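Local coordinates for iron-regulated outer membrane protein (Neisseria meningitidis, PDB 4B7O) that probably carries iron across the meningococcal outer membrane as a TonB-dependent transporter, a beta-barrel closed by a plug domain, at residues Thr83-Leu88 against Arg136-Pro141. Numbering follows the deposited sequence.
Sequences TDMREL and RFIVDP
Met85 and Pro141 dominate this meeting of a short helix with an irregular loop. Bent at chi2 (-70°), the methionine chain lays its CG beside the CG2 branch of Ile138 (3.8 Å) and brings its terminal CE within 3.6 Å of Val139 CG1, while CE also approaches the Pro141 ring. A long, unbranched, flexible side chain suits this course past three neighbours. The compact proline ring wedges against the turn leading into the helix: its CG packs 3.4 Å from Thr83 O, and its CB touches CD2 of Leu88, one turn on from Asp84, at 3.6 Å.

Polar links across the contact run through water. One water donates to both Thr83 O and Asp140 OD1, bridging two acceptors that cannot bond to each other directly. A second accepts from Met85 N (3.0 Å) and donates to Val139 O, serving an amide in the first turn of the helix.

Asp84 is the N-cap: its OD1 receives Glu87 N at 3.0 Å, a role suited to a short acidic side chain.

Both segments belong to the plug. Phe97 of strand 95-97 packs on Met85 and Ile138. The loop also reaches the barrel: Val139 touches Met271 on strand 264-276, and Asp140 OD2 bonds to Ser250 OG on strand 246-259. Thr83 meets Asn221 and Glu223 of strand 212-223, so both segments of this plug contact also touch the barrel.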
# COMPACT_ATOMS: atom_id res chain seq x y z
N THR A 83 -4.26 -12.31 9.08
CA THR A 83 -4.33 -12.77 7.69
C THR A 83 -4.49 -11.61 6.74
O THR A 83 -4.60 -11.85 5.56
CB THR A 83 -5.52 -13.70 7.44
OG1 THR A 83 -6.72 -12.96 7.72
CG2 THR A 83 -5.43 -14.93 8.34
N ASP A 84 -4.50 -10.37 7.23
CA ASP A 84 -4.29 -9.22 6.35
C ASP A 84 -3.21 -8.28 6.87
O ASP A 84 -2.80 -8.39 8.03
CB ASP A 84 -5.60 -8.44 6.07
CG ASP A 84 -6.26 -7.87 7.35
OD1 ASP A 84 -5.65 -7.79 8.45
OD2 ASP A 84 -7.44 -7.48 7.27
N MET A 85 -2.83 -7.30 6.04
CA MET A 85 -1.89 -6.26 6.44
C MET A 85 -2.37 -5.36 7.53
O MET A 85 -1.59 -4.96 8.39
CB MET A 85 -1.53 -5.39 5.26
CG MET A 85 -0.77 -6.18 4.20
SD MET A 85 0.90 -6.63 4.71
CE MET A 85 1.29 -7.71 3.32
N ARG A 86 -3.66 -5.02 7.53
CA ARG A 86 -4.13 -4.18 8.59
C ARG A 86 -3.79 -4.71 10.00
O ARG A 86 -3.40 -3.93 10.87
CB ARG A 86 -5.62 -3.92 8.46
CG ARG A 86 -6.21 -3.09 9.61
CD ARG A 86 -7.69 -2.83 9.35
NE ARG A 86 -8.49 -4.07 9.38
CZ ARG A 86 -9.65 -4.26 8.74
NH1 ARG A 86 -10.19 -3.32 7.99
NH2 ARG A 86 -10.29 -5.41 8.87
N GLU A 87 -3.96 -6.02 10.24
CA GLU A 87 -3.65 -6.56 11.54
C GLU A 87 -2.15 -6.75 11.70
O GLU A 87 -1.63 -6.49 12.74
CB GLU A 87 -4.40 -7.88 11.89
CG GLU A 87 -5.92 -7.73 12.10
CD GLU A 87 -6.28 -6.90 13.33
OE1 GLU A 87 -5.57 -7.00 14.34
OE2 GLU A 87 -7.24 -6.11 13.29
N LEU A 88 -1.49 -7.23 10.68
CA LEU A 88 -0.08 -7.49 10.75
C LEU A 88 0.74 -6.27 11.17
O LEU A 88 1.76 -6.41 11.86
CB LEU A 88 0.43 -7.94 9.38
CG LEU A 88 1.61 -8.88 9.39
CD1 LEU A 88 1.53 -9.87 10.55
CD2 LEU A 88 1.67 -9.64 8.07
N ARG A 136 -7.20 1.05 -2.98
CA ARG A 136 -6.44 0.30 -3.94
C ARG A 136 -6.09 -1.10 -3.35
O ARG A 136 -5.99 -1.27 -2.14
CB ARG A 136 -5.21 1.11 -4.32
CG ARG A 136 -5.60 2.37 -5.11
CD ARG A 136 -4.35 3.22 -5.33
NE ARG A 136 -4.42 4.16 -6.45
CZ ARG A 136 -5.07 5.32 -6.44
NH1 ARG A 136 -5.75 5.74 -5.36
NH2 ARG A 136 -5.02 6.09 -7.52
N PHE A 137 -5.94 -2.09 -4.20
CA PHE A 137 -5.75 -3.49 -3.78
C PHE A 137 -4.55 -3.64 -2.83
O PHE A 137 -3.42 -3.21 -3.17
CB PHE A 137 -5.53 -4.40 -5.01
CG PHE A 137 -5.74 -5.86 -4.73
CD1 PHE A 137 -4.70 -6.66 -4.17
CD2 PHE A 137 -6.97 -6.47 -5.01
CE1 PHE A 137 -4.92 -8.02 -3.88
CE2 PHE A 137 -7.18 -7.81 -4.72
CZ PHE A 137 -6.16 -8.59 -4.16
N ILE A 138 -4.76 -4.27 -1.66
CA ILE A 138 -3.68 -4.52 -0.75
C ILE A 138 -3.31 -5.99 -0.69
O ILE A 138 -4.16 -6.82 -0.40
CB ILE A 138 -4.02 -4.08 0.68
CG1 ILE A 138 -4.33 -2.58 0.72
CG2 ILE A 138 -2.80 -4.37 1.54
CD1 ILE A 138 -4.94 -2.06 2.02
N VAL A 139 -2.04 -6.31 -0.89
CA VAL A 139 -1.58 -7.71 -1.05
C VAL A 139 -1.79 -8.60 0.19
O VAL A 139 -1.89 -8.12 1.31
CB VAL A 139 -0.09 -7.76 -1.43
CG1 VAL A 139 0.75 -7.40 -0.21
CG2 VAL A 139 0.30 -9.13 -1.97
N ASP A 140 -1.84 -9.90 -0.02
CA ASP A 140 -2.21 -10.79 1.04
C ASP A 140 -0.90 -11.30 1.66
O ASP A 140 -0.07 -11.86 0.97
CB ASP A 140 -3.08 -11.89 0.44
CG ASP A 140 -3.19 -13.10 1.34
OD1 ASP A 140 -3.15 -12.94 2.58
OD2 ASP A 140 -3.27 -14.25 0.81
N PRO A 141 -0.71 -11.10 2.95
CA PRO A 141 0.52 -11.48 3.67
C PRO A 141 0.90 -12.92 3.55
O PRO A 141 2.06 -13.28 3.77
CB PRO A 141 0.18 -11.18 5.14
CG PRO A 141 -1.32 -11.01 5.19
CD PRO A 141 -1.68 -10.43 3.83
O HOH W 1 -3.56 -14.37 4.76
O HOH W 2 -3.87 -7.38 3.22